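Local atomic coordinates of E3 ubiquitin-protein ligase HERC2 (Homo sapiens, PDB entry 4L1M), a protein that probably acts as an E3 ubiquitin ligase, passing ubiquitin to target proteins through its HECT domain, and carries RCC1-like beta-propeller domains, one of which forms this structure. Residues 311-316 with 323-328; 330-335 with 358-363; 278-283 with 303-308. One frame throughout, in Å; residues are numbered along the deposited sequence.

Contact 1 of 3, residues 311-316 with 323-328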
ATOM      1  N   LYS A 311      11.472 -12.413  14.843  1.00 69.55           N
ATOM      2  CA  LYS A 311      11.758 -12.233  13.438  1.00 68.55           C
ATOM      3  C   LYS A 311      11.990 -10.758  13.176  1.00 64.54           C
ATOM      4  O   LYS A 311      11.384  -9.902  13.797  1.00 61.40           O
ATOM      5  CB  LYS A 311      10.616 -12.773  12.579  1.00 69.57           C
ATOM      6  CG  LYS A 311      10.247 -14.227  12.896  1.00 75.60           C
ATOM      7  CD  LYS A 311      11.354 -15.211  12.515  1.00 80.80           C
ATOM      8  CE  LYS A 311      11.066 -16.626  13.035  1.00 86.79           C
ATOM      9  NZ  LYS A 311      10.360 -17.530  12.083  1.00 87.84           N
ATOM     10  N   LYS A 312      12.904 -10.474  12.263  1.00 64.46           N
ATOM     11  CA  LYS A 312      13.181  -9.115  11.843  1.00 61.71           C
ATOM     12  C   LYS A 312      12.432  -8.833  10.528  1.00 55.62           C
ATOM     13  O   LYS A 312      12.859  -9.235   9.459  1.00 54.36           O
ATOM     14  CB  LYS A 312      14.692  -8.917  11.665  1.00 65.47           C
ATOM     15  CG  LYS A 312      15.083  -7.460  11.776  1.00 68.28           C
ATOM     16  CD  LYS A 312      16.114  -7.022  10.767  1.00 72.63           C
ATOM     17  CE  LYS A 312      15.871  -5.569  10.353  1.00 74.04           C
ATOM     18  NZ  LYS A 312      17.104  -4.973   9.766  1.00 78.17           N
ATOM     19  N   VAL A 313      11.312  -8.144  10.623  1.00 51.70           N
ATOM     20  CA  VAL A 313      10.463  -7.909   9.465  1.00 48.80           C
ATOM     21  C   VAL A 313      10.985  -6.725   8.662  1.00 48.08           C
ATOM     22  O   VAL A 313      11.301  -5.672   9.233  1.00 46.72           O
ATOM     23  CB  VAL A 313       9.024  -7.632   9.904  1.00 46.54           C
ATOM     24  CG1 VAL A 313       8.156  -7.301   8.711  1.00 44.66           C
ATOM     25  CG2 VAL A 313       8.478  -8.824  10.652  1.00 47.28           C
ATOM     26  N   ILE A 314      11.088  -6.903   7.344  1.00 48.58           N
ATOM     27  CA  ILE A 314      11.597  -5.838   6.464  1.00 49.30           C
ATOM     28  C   ILE A 314      10.528  -5.232   5.571  1.00 47.58           C
ATOM     29  O   ILE A 314      10.743  -4.173   5.012  1.00 48.41           O
ATOM     30  CB  ILE A 314      12.813  -6.297   5.608  1.00 52.01           C
ATOM     31  CG1 ILE A 314      12.411  -7.334   4.535  1.00 51.69           C
ATOM     32  CG2 ILE A 314      13.922  -6.823   6.519  1.00 54.17           C
ATOM     33  CD1 ILE A 314      13.554  -7.730   3.631  1.00 53.12           C
ATOM     34  N   ASP A 315       9.393  -5.900   5.421  1.00 46.83           N
ATOM     35  CA  ASP A 315       8.240  -5.291   4.756  1.00 46.63           C
ATOM     36  C   ASP A 315       6.939  -5.978   5.176  1.00 45.70           C
ATOM     37  O   ASP A 315       6.921  -7.151   5.562  1.00 45.55           O
ATOM     38  CB  ASP A 315       8.381  -5.346   3.213  1.00 48.29           C
ATOM     39  CG  ASP A 315       7.300  -4.502   2.466  1.00 47.72           C
ATOM     40  OD1 ASP A 315       6.753  -3.525   3.012  1.00 46.99           O
ATOM     41  OD2 ASP A 315       6.990  -4.831   1.321  1.00 50.55           O
ATOM     42  N   VAL A 316       5.864  -5.215   5.121  1.00 44.54           N
ATOM     43  CA  VAL A 316       4.526  -5.708   5.385  1.00 45.70           C
ATOM     44  C   VAL A 316       3.642  -5.226   4.261  1.00 43.34           C
ATOM     45  O   VAL A 316       3.758  -4.102   3.834  1.00 40.92           O
ATOM     46  CB  VAL A 316       3.950  -5.148   6.713  1.00 46.13           C
ATOM     47  CG1 VAL A 316       2.463  -5.472   6.825  1.00 45.56           C
ATOM     48  CG2 VAL A 316       4.704  -5.718   7.902  1.00 46.91           C
ATOM     49  N   CYS A 323      -2.847  -9.814   5.567  1.00 42.22           N
ATOM     50  CA  CYS A 323      -1.524  -9.211   5.439  1.00 41.63           C
ATOM     51  C   CYS A 323      -0.471 -10.245   5.185  1.00 41.31           C
ATOM     52  O   CYS A 323      -0.647 -11.398   5.539  1.00 41.67           O
ATOM     53  CB  CYS A 323      -1.114  -8.516   6.724  1.00 42.94           C
ATOM     54  SG  CYS A 323      -2.128  -7.131   7.193  1.00 42.57           S
ATOM     55  N   LEU A 324       0.621  -9.793   4.578  1.00 41.01           N
ATOM     56  CA  LEU A 324       1.856 -10.543   4.466  1.00 42.66           C
ATOM     57  C   LEU A 324       2.973  -9.745   5.129  1.00 42.05           C
ATOM     58  O   LEU A 324       2.948  -8.515   5.126  1.00 40.37           O
ATOM     59  CB  LEU A 324       2.263 -10.771   3.017  1.00 43.33           C
ATOM     60  CG  LEU A 324       1.374 -11.554   2.051  1.00 44.64           C
ATOM     61  CD1 LEU A 324       2.196 -12.076   0.882  1.00 44.98           C
ATOM     62  CD2 LEU A 324       0.657 -12.709   2.727  1.00 46.08           C
ATOM     63  N   ALA A 325       3.939 -10.465   5.688  1.00 43.02           N
ATOM     64  CA  ALA A 325       5.165  -9.871   6.192  1.00 44.55           C
ATOM     65  C   ALA A 325       6.388 -10.633   5.704  1.00 45.31           C
ATOM     66  O   ALA A 325       6.430 -11.868   5.772  1.00 48.06           O
ATOM     67  CB  ALA A 325       5.144  -9.847   7.692  1.00 46.58           C
ATOM     68  N   LEU A 326       7.358  -9.902   5.176  1.00 44.82           N
ATOM     69  CA  LEU A 326       8.607 -10.492   4.709  1.00 47.50           C
ATOM     70  C   LEU A 326       9.705 -10.227   5.745  1.00 48.73           C
ATOM     71  O   LEU A 326       9.843  -9.100   6.230  1.00 48.66           O
ATOM     72  CB  LEU A 326       8.981  -9.869   3.370  1.00 47.58           C
ATOM     73  CG  LEU A 326      10.294 -10.318   2.725  1.00 49.25           C
ATOM     74  CD1 LEU A 326      10.240 -11.788   2.366  1.00 50.05           C
ATOM     75  CD2 LEU A 326      10.532  -9.470   1.482  1.00 49.35           C
ATOM     76  N   THR A 327      10.462 -11.255   6.087  1.00 50.32           N
ATOM     77  CA  THR A 327      11.548 -11.114   7.047  1.00 52.65           C
ATOM     78  C   THR A 327      12.902 -10.989   6.360  1.00 54.56           C
ATOM     79  O   THR A 327      13.074 -11.387   5.197  1.00 54.20           O
ATOM     80  CB  THR A 327      11.619 -12.315   8.013  1.00 54.76           C
ATOM     81  OG1 THR A 327      12.088 -13.474   7.318  1.00 56.34           O
ATOM     82  CG2 THR A 327      10.260 -12.605   8.619  1.00 54.08           C
ATOM     83  N   GLU A 328      13.854 -10.429   7.099  1.00 57.88           N
ATOM     84  CA  GLU A 328      15.267 -10.298   6.685  1.00 62.33           C
ATOM     85  C   GLU A 328      15.845 -11.608   6.134  1.00 63.93           C
ATOM     86  O   GLU A 328      16.521 -11.602   5.128  1.00 61.16           O
ATOM     87  CB  GLU A 328      16.084  -9.790   7.887  1.00 66.34           C
ATOM     88  CG  GLU A 328      17.600  -9.877   7.790  1.00 72.50           C
ATOM     89  CD  GLU A 328      18.278  -9.414   9.086  1.00 76.79           C
ATOM     90  OE1 GLU A 328      17.735  -9.605  10.200  1.00 78.51           O
ATOM     91  OE2 GLU A 328      19.384  -8.863   8.999  1.00 82.50           O
TER
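I314 and D315 both turn their backbone N-H groups to the carbonyl of L326, forming a classic beta bulge in the antiparallel hairpin of strands 313-318 and 322-327. The bond from I314 N to L326 O is 2.8 Å long and lies in the carbonyl plane, while the second, from D315 N to L326 O, is weak at 3.3 Å. Beyond the bulge, L326 N returns a bond to D315 O, and at the open end of the hairpin E328 N meets K312 O at 2.8 Å, with a C=O...N angle of 174°. Several alpha carbons add CA-H...O contacts, among them V316 CA to L324 O.

Of the apolar side chains, V316 and A325 share one face of the sheet and L326 lies on the opposite one, with V313 and I314 reaching them from the bulged stretch. The A325 methyl meets two valine branches that both come from strand 313-318, its CB 4.1 Å from V313 CG1 and 4.2 Å from V316 CG2. I314 CG1 approaches L326 CG at 4.1 Å; CG1 stands between its own backbone N and carbonyl carbon (chi1 69°), which places it near L326 O and leaves CG2 beside the backbone of E328. L326 also reaches I368 on strand 365-370.

Among the charged groups, E328 OE1 lies alongside K312 CB and CD, while K312 NZ remains 4.6 Å from E328 OE2, too far for a salt bridge. K311 and D315 direct their charges outside the pair, to E331 and R265 respectively.

L326 O thus takes one firm and one weak bond where the register shifts by one residue between V313 and D315. Main-chain bonds and apolar packing together join the strands; the K312-E328 attraction is probably modest.

Contact 2 of 3, residues 330-335 with 358-363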
ATOM      1  N   SER A 330      14.143 -13.916   4.728  1.00 68.69           N
ATOM      2  CA  SER A 330      13.368 -14.347   3.564  1.00 68.87           C
ATOM      3  C   SER A 330      12.136 -15.251   3.843  1.00 67.38           C
ATOM      4  O   SER A 330      11.633 -15.912   2.921  1.00 71.08           O
ATOM      5  CB  SER A 330      14.310 -15.022   2.550  1.00 69.93           C
ATOM      6  OG  SER A 330      13.700 -15.079   1.274  1.00 72.13           O
ATOM      7  N   GLU A 331      11.670 -15.308   5.087  1.00 63.59           N
ATOM      8  CA  GLU A 331      10.422 -16.017   5.394  1.00 61.42           C
ATOM      9  C   GLU A 331       9.251 -15.108   5.069  1.00 56.55           C
ATOM     10  O   GLU A 331       9.340 -13.891   5.245  1.00 55.38           O
ATOM     11  CB  GLU A 331      10.331 -16.396   6.876  1.00 62.04           C
ATOM     12  CG  GLU A 331      11.338 -17.409   7.370  1.00 64.78           C
ATOM     13  CD  GLU A 331      11.205 -17.715   8.858  1.00 65.98           C
ATOM     14  OE1 GLU A 331      11.623 -18.799   9.289  1.00 69.81           O
ATOM     15  OE2 GLU A 331      10.687 -16.884   9.612  1.00 65.60           O
ATOM     16  N   VAL A 332       8.143 -15.696   4.638  1.00 53.96           N
ATOM     17  CA  VAL A 332       6.928 -14.929   4.364  1.00 50.76           C
ATOM     18  C   VAL A 332       5.801 -15.383   5.288  1.00 50.81           C
ATOM     19  O   VAL A 332       5.303 -16.501   5.173  1.00 52.35           O
ATOM     20  CB  VAL A 332       6.487 -15.094   2.896  1.00 49.55           C
ATOM     21  CG1 VAL A 332       5.315 -14.180   2.581  1.00 46.92           C
ATOM     22  CG2 VAL A 332       7.657 -14.805   1.961  1.00 49.44           C
ATOM     23  N   HIS A 333       5.397 -14.504   6.202  1.00 49.40           N
ATOM     24  CA  HIS A 333       4.339 -14.792   7.193  1.00 48.34           C
ATOM     25  C   HIS A 333       3.034 -14.160   6.742  1.00 46.25           C
ATOM     26  O   HIS A 333       3.031 -13.140   6.068  1.00 43.42           O
ATOM     27  CB  HIS A 333       4.742 -14.207   8.530  1.00 48.28           C
ATOM     28  CG  HIS A 333       5.939 -14.872   9.139  1.00 51.63           C
ATOM     29  ND1 HIS A 333       5.876 -15.560  10.332  1.00 53.15           N
ATOM     30  CD2 HIS A 333       7.229 -14.960   8.723  1.00 53.25           C
ATOM     31  CE1 HIS A 333       7.067 -16.051  10.620  1.00 55.83           C
ATOM     32  NE2 HIS A 333       7.908 -15.705   9.659  1.00 55.22           N
ATOM     33  N   SER A 334       1.918 -14.756   7.117  1.00 46.51           N
ATOM     34  CA  SER A 334       0.624 -14.139   6.827  1.00 44.56           C
ATOM     35  C   SER A 334      -0.353 -14.340   7.977  1.00 45.74           C
ATOM     36  O   SER A 334      -0.164 -15.207   8.816  1.00 48.24           O
ATOM     37  CB  SER A 334       0.030 -14.721   5.554  1.00 43.67           C
ATOM     38  OG  SER A 334      -0.514 -16.010   5.790  1.00 45.14           O
ATOM     39  N   TRP A 335      -1.402 -13.536   7.990  1.00 45.75           N
ATOM     40  CA  TRP A 335      -2.498 -13.667   8.964  1.00 47.98           C
ATOM     41  C   TRP A 335      -3.720 -12.926   8.459  1.00 45.65           C
ATOM     42  O   TRP A 335      -3.630 -12.121   7.529  1.00 43.08           O
ATOM     43  CB  TRP A 335      -2.094 -13.100  10.340  1.00 47.91           C
ATOM     44  CG  TRP A 335      -1.932 -11.624  10.339  1.00 44.99           C
ATOM     45  CD1 TRP A 335      -2.875 -10.720  10.617  1.00 45.02           C
ATOM     46  CD2 TRP A 335      -0.744 -10.894  10.041  1.00 43.96           C
ATOM     47  NE1 TRP A 335      -2.364  -9.451  10.532  1.00 44.03           N
ATOM     48  CE2 TRP A 335      -1.046  -9.538  10.178  1.00 42.71           C
ATOM     49  CE3 TRP A 335       0.560 -11.259   9.698  1.00 44.80           C
ATOM     50  CZ2 TRP A 335      -0.106  -8.534   9.968  1.00 41.37           C
ATOM     51  CZ3 TRP A 335       1.496 -10.253   9.488  1.00 44.07           C
ATOM     52  CH2 TRP A 335       1.148  -8.905   9.614  1.00 41.64           C
ATOM     53  N   PRO A 358       4.593 -22.168   4.208  1.00 65.57           N
ATOM     54  CA  PRO A 358       5.557 -23.183   3.816  1.00 69.67           C
ATOM     55  C   PRO A 358       5.831 -23.122   2.334  1.00 70.69           C
ATOM     56  O   PRO A 358       5.027 -22.545   1.585  1.00 70.21           O
ATOM     57  CB  PRO A 358       4.849 -24.487   4.169  1.00 71.86           C
ATOM     58  CG  PRO A 358       3.406 -24.172   3.971  1.00 70.15           C
ATOM     59  CD  PRO A 358       3.236 -22.726   4.352  1.00 66.83           C
ATOM     60  N   GLY A 359       6.957 -23.710   1.921  1.00 72.24           N
ATOM     61  CA  GLY A 359       7.394 -23.689   0.539  1.00 73.28           C
ATOM     62  C   GLY A 359       8.256 -22.497   0.144  1.00 74.63           C
ATOM     63  O   GLY A 359       9.057 -22.607  -0.789  1.00 77.69           O
ATOM     64  N   LEU A 360       8.117 -21.368   0.849  1.00 75.22           N
ATOM     65  CA  LEU A 360       8.669 -20.074   0.410  1.00 74.50           C
ATOM     66  C   LEU A 360      10.036 -19.672   0.993  1.00 81.07           C
ATOM     67  O   LEU A 360      10.717 -18.776   0.445  1.00 81.06           O
ATOM     68  CB  LEU A 360       7.676 -18.980   0.749  1.00 70.37           C
ATOM     69  CG  LEU A 360       6.271 -19.120   0.168  1.00 69.07           C
ATOM     70  CD1 LEU A 360       5.451 -17.864   0.453  1.00 64.99           C
ATOM     71  CD2 LEU A 360       6.315 -19.392  -1.334  1.00 69.59           C
ATOM     72  N   ASP A 361      10.423 -20.314   2.098  1.00 86.97           N
ATOM     73  CA  ASP A 361      11.704 -20.032   2.780  1.00 91.27           C
ATOM     74  C   ASP A 361      12.916 -20.163   1.847  1.00 88.39           C
ATOM     75  O   ASP A 361      13.908 -19.465   2.013  1.00 87.08           O
ATOM     76  CB  ASP A 361      11.889 -20.966   3.998  1.00 99.49           C
ATOM     77  CG  ASP A 361      10.627 -21.073   4.853  1.00105.61           C
ATOM     78  OD1 ASP A 361      10.292 -20.111   5.591  1.00112.22           O
ATOM     79  OD2 ASP A 361       9.957 -22.129   4.769  1.00110.00           O
ATOM     80  N   THR A 362      12.820 -21.044   0.856  1.00 85.25           N
ATOM     81  CA  THR A 362      13.961 -21.401   0.011  1.00 83.38           C
ATOM     82  C   THR A 362      14.070 -20.641  -1.330  1.00 79.84           C
ATOM     83  O   THR A 362      14.939 -20.957  -2.147  1.00 81.07           O
ATOM     84  CB  THR A 362      13.851 -22.878  -0.319  1.00 85.22           C
ATOM     85  OG1 THR A 362      12.622 -23.091  -1.022  1.00 83.24           O
ATOM     86  CG2 THR A 362      13.850 -23.700   0.964  1.00 87.02           C
ATOM     87  N   LYS A 363      13.199 -19.653  -1.553  1.00 74.60           N
ATOM     88  CA  LYS A 363      13.072 -18.973  -2.869  1.00 70.04           C
ATOM     89  C   LYS A 363      13.662 -17.564  -2.922  1.00 66.20           C
ATOM     90  O   LYS A 363      13.564 -16.895  -3.938  1.00 62.03           O
ATOM     91  CB  LYS A 363      11.599 -18.888  -3.258  1.00 68.69           C
ATOM     92  CG  LYS A 363      10.959 -20.226  -3.567  1.00 70.73           C
ATOM     93  CD  LYS A 363       9.463 -20.062  -3.801  1.00 69.20           C
ATOM     94  CE  LYS A 363       8.759 -21.396  -4.002  1.00 71.38           C
ATOM     95  NZ  LYS A 363       9.044 -22.004  -5.321  1.00 73.07           N
TER
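V332 and L360 make the apolar part of this contact, their side chains running at a slant to one another. A single methyl of L360 does the touching: L360 CD1 lies 3.8 Å from V332 CB and 4.1 Å from V332 CG2. The leucine has CG anti to its carbonyl carbon (chi1 -57°) and a nearly straight second torsion, which carries CD1 out of the loop to the flank of the valine.

Beside this pair, D361 brings its carboxylate to the chain of E331, with D361 OD1 3.4 Å from E331 CG. The two acidic groups are not coplanar, their planes standing 64° apart, and D361 OD1 is 4.1 Å from E331 OE1. Such nearness of like charges would be unfavourable by itself, but K311 and H333 both engage E331. H333 NE2 donates to E331 OE2 at 3.0 Å, and K311 makes a salt bridge to the same oxygen. The oxygen lies in the imidazole plane, whereas the histidine N-H comes from above the carboxylate plane. K311 probably offsets part of the repulsion from D361, and the two bonds would help fix the position of the E331 carboxylate.

The loop between strands 354-356 and 365-370, with a type I turn at 360-363, thus packs against the start of strand 332-335, which runs between strands 322-327 and 354-356 in its sheet.

Contact 3 of 3, residues 278-283 with 303-308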
ATOM      1  N   GLY A 278      12.576  -4.021  12.943  1.00 53.35           N
ATOM      2  CA  GLY A 278      11.780  -5.137  12.451  1.00 53.39           C
ATOM      3  C   GLY A 278      10.596  -5.567  13.284  1.00 52.94           C
ATOM      4  O   GLY A 278      10.050  -6.657  13.082  1.00 52.29           O
ATOM      5  N   GLN A 279      10.180  -4.719  14.202  1.00 54.01           N
ATOM      6  CA  GLN A 279       8.959  -4.971  14.936  1.00 55.27           C
ATOM      7  C   GLN A 279       7.763  -4.380  14.204  1.00 50.75           C
ATOM      8  O   GLN A 279       7.891  -3.390  13.483  1.00 49.34           O
ATOM      9  CB  GLN A 279       9.061  -4.399  16.330  1.00 59.17           C
ATOM     10  CG  GLN A 279      10.139  -5.049  17.154  1.00 64.34           C
ATOM     11  CD  GLN A 279       9.905  -4.700  18.604  1.00 70.25           C
ATOM     12  OE1 GLN A 279       9.682  -3.533  18.944  1.00 69.15           O
ATOM     13  NE2 GLN A 279       9.877  -5.713  19.462  1.00 75.31           N
ATOM     14  N   VAL A 280       6.604  -5.003  14.405  1.00 48.81           N
ATOM     15  CA  VAL A 280       5.343  -4.624  13.723  1.00 45.21           C
ATOM     16  C   VAL A 280       4.264  -4.318  14.735  1.00 44.12           C
ATOM     17  O   VAL A 280       4.095  -5.054  15.710  1.00 45.46           O
ATOM     18  CB  VAL A 280       4.807  -5.778  12.863  1.00 44.76           C
ATOM     19  CG1 VAL A 280       3.601  -5.330  12.069  1.00 43.40           C
ATOM     20  CG2 VAL A 280       5.894  -6.296  11.925  1.00 46.28           C
ATOM     21  N   TYR A 281       3.545  -3.219  14.531  1.00 42.37           N
ATOM     22  CA  TYR A 281       2.424  -2.890  15.384  1.00 41.27           C
ATOM     23  C   TYR A 281       1.213  -2.818  14.525  1.00 40.98           C
ATOM     24  O   TYR A 281       1.259  -2.279  13.425  1.00 41.29           O
ATOM     25  CB  TYR A 281       2.650  -1.563  16.101  1.00 40.86           C
ATOM     26  CG  TYR A 281       3.766  -1.607  17.131  1.00 42.33           C
ATOM     27  CD1 TYR A 281       5.102  -1.676  16.728  1.00 43.31           C
ATOM     28  CD2 TYR A 281       3.493  -1.564  18.506  1.00 42.78           C
ATOM     29  CE1 TYR A 281       6.128  -1.709  17.645  1.00 45.29           C
ATOM     30  CE2 TYR A 281       4.523  -1.602  19.436  1.00 44.60           C
ATOM     31  CZ  TYR A 281       5.835  -1.681  19.002  1.00 45.95           C
ATOM     32  OH  TYR A 281       6.867  -1.721  19.890  1.00 47.26           O
ATOM     33  N   SER A 282       0.107  -3.357  15.016  1.00 42.77           N
ATOM     34  CA  SER A 282      -1.179  -3.216  14.310  1.00 40.89           C
ATOM     35  C   SER A 282      -2.244  -2.746  15.280  1.00 41.01           C
ATOM     36  O   SER A 282      -2.209  -3.061  16.475  1.00 42.78           O
ATOM     37  CB  SER A 282      -1.600  -4.534  13.662  1.00 39.62           C
ATOM     38  OG  SER A 282      -1.856  -5.524  14.644  1.00 40.22           O
ATOM     39  N   TRP A 283      -3.181  -1.972  14.753  1.00 40.79           N
ATOM     40  CA  TRP A 283      -4.303  -1.476  15.535  1.00 39.88           C
ATOM     41  C   TRP A 283      -5.436  -1.075  14.597  1.00 39.19           C
ATOM     42  O   TRP A 283      -5.249  -1.003  13.367  1.00 38.29           O
ATOM     43  CB  TRP A 283      -3.857  -0.327  16.410  1.00 39.95           C
ATOM     44  CG  TRP A 283      -3.451   0.888  15.671  1.00 39.99           C
ATOM     45  CD1 TRP A 283      -4.202   1.999  15.485  1.00 40.26           C
ATOM     46  CD2 TRP A 283      -2.167   1.168  15.089  1.00 40.52           C
ATOM     47  NE1 TRP A 283      -3.491   2.954  14.797  1.00 40.16           N
ATOM     48  CE2 TRP A 283      -2.239   2.464  14.529  1.00 40.81           C
ATOM     49  CE3 TRP A 283      -0.977   0.454  14.966  1.00 40.89           C
ATOM     50  CZ2 TRP A 283      -1.163   3.053  13.841  1.00 39.72           C
ATOM     51  CZ3 TRP A 283       0.088   1.042  14.265  1.00 40.59           C
ATOM     52  CH2 TRP A 283      -0.020   2.328  13.720  1.00 39.07           C
ATOM     53  N   LYS A 303      -0.473  -1.831  18.997  1.00 40.83           N
ATOM     54  CA  LYS A 303      -0.146  -2.978  19.825  1.00 43.18           C
ATOM     55  C   LYS A 303       0.883  -3.842  19.099  1.00 44.88           C
ATOM     56  O   LYS A 303       0.734  -4.116  17.909  1.00 44.26           O
ATOM     57  CB  LYS A 303      -1.393  -3.782  20.106  1.00 43.21           C
ATOM     58  CG  LYS A 303      -1.167  -5.033  20.917  1.00 45.42           C
ATOM     59  CD  LYS A 303      -2.445  -5.842  21.008  1.00 46.73           C
ATOM     60  CE  LYS A 303      -2.596  -6.517  22.355  1.00 50.08           C
ATOM     61  NZ  LYS A 303      -1.634  -7.634  22.516  1.00 51.64           N
ATOM     62  N   LEU A 304       1.942  -4.223  19.812  1.00 45.80           N
ATOM     63  CA  LEU A 304       2.980  -5.043  19.250  1.00 46.74           C
ATOM     64  C   LEU A 304       2.414  -6.386  18.821  1.00 47.73           C
ATOM     65  O   LEU A 304       1.722  -7.054  19.586  1.00 48.86           O
ATOM     66  CB  LEU A 304       4.124  -5.255  20.280  1.00 48.44           C
ATOM     67  CG  LEU A 304       5.330  -6.126  19.853  1.00 49.18           C
ATOM     68  CD1 LEU A 304       6.012  -5.571  18.618  1.00 47.77           C
ATOM     69  CD2 LEU A 304       6.343  -6.249  20.976  1.00 51.59           C
ATOM     70  N   LEU A 305       2.753  -6.792  17.603  1.00 48.23           N
ATOM     71  CA  LEU A 305       2.300  -8.072  17.046  1.00 49.30           C
ATOM     72  C   LEU A 305       3.227  -9.206  17.510  1.00 52.19           C
ATOM     73  O   LEU A 305       4.272  -9.457  16.916  1.00 52.82           O
ATOM     74  CB  LEU A 305       2.242  -7.944  15.526  1.00 48.53           C
ATOM     75  CG  LEU A 305       1.498  -9.002  14.733  1.00 49.68           C
ATOM     76  CD1 LEU A 305       0.084  -9.173  15.232  1.00 50.99           C
ATOM     77  CD2 LEU A 305       1.463  -8.615  13.271  1.00 49.19           C
ATOM     78  N   GLU A 306       2.845  -9.863  18.607  1.00 55.89           N
ATOM     79  CA  GLU A 306       3.735 -10.801  19.319  1.00 58.52           C
ATOM     80  C   GLU A 306       4.149 -11.995  18.446  1.00 60.11           C
ATOM     81  O   GLU A 306       5.282 -12.472  18.527  1.00 60.74           O
ATOM     82  CB  GLU A 306       3.118 -11.294  20.653  1.00 60.01           C
ATOM     83  CG  GLU A 306       3.059 -10.261  21.804  1.00 61.10           C
ATOM     84  CD  GLU A 306       2.617 -10.849  23.159  1.00 61.96           C
ATOM     85  N   GLY A 307       3.252 -12.448  17.580  1.00 59.91           N
ATOM     86  CA  GLY A 307       3.557 -13.592  16.710  1.00 61.33           C
ATOM     87  C   GLY A 307       4.789 -13.447  15.808  1.00 61.41           C
ATOM     88  O   GLY A 307       5.261 -14.428  15.267  1.00 59.44           O
ATOM     89  N   LEU A 308       5.268 -12.212  15.619  1.00 62.02           N
ATOM     90  CA  LEU A 308       6.453 -11.926  14.808  1.00 63.01           C
ATOM     91  C   LEU A 308       7.696 -11.512  15.617  1.00 64.32           C
ATOM     92  O   LEU A 308       8.759 -11.336  15.035  1.00 63.24           O
ATOM     93  CB  LEU A 308       6.135 -10.839  13.776  1.00 61.11           C
ATOM     94  CG  LEU A 308       5.006 -11.134  12.781  1.00 60.36           C
ATOM     95  CD1 LEU A 308       4.737  -9.939  11.867  1.00 59.30           C
ATOM     96  CD2 LEU A 308       5.292 -12.362  11.931  1.00 61.19           C
TER
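An antiparallel strand pairing that runs on into hydrophobic packing joins residues 278-283 to 303-308, on the outer side of a four-stranded sheet where strand 302-304 is an edge strand. S282 and K303 form the hydrogen-bonded pair: S282 N donates to K303 O at 3.1 Å, and K303 N to S282 O at 3.3 Å, the latter from well above the carbonyl plane. Two residues further along each chain, L305 N meets V280 O at 2.9 Å with an N-H...O angle of 166°.

At the non-hydrogen-bonded pair, L304 CA lies over one face of the Y281 ring, 4.0 Å from the Y281 centroid, in a CH-pi contact, and L304 CD1 rests above the same ring toward the rim. Such four-stranded antiparallel sheets are the blades of the RCC1-like beta-propeller.

Past the strand, L305 lies side by side with V280, held there by its own main-chain bond. The short 3-10 segment that follows brings L308 across the valine, with L308 CD1 3.8 Å from V280 CG2. Both leucines also touch W335 of the next sheet, and S282 OG bonds to the carbonyl of L291.

Along the chain the contacts come in series, neither crossing nor enclosing one another. Contact 3 comes first, closing 19 residues between the third and last strands of its sheet. The chain then passes directly into the next sheet, where contact 1 closes a tight hairpin between its first two strands. Contact 2 follows, closing a 22-residue excursion from the third strand to the loop leading to strand 365-370 of the sheet beyond. Strand 332-335 of contact 2 lies next to strand 322-327 of contact 1 in one sheet, linked by A325 and H333 through their main chains. A probable V313-G278 main-chain bond joins contacts 1 and 3, while H333 reaches L308 from contact 2. Successive propeller blades are thereby tied together.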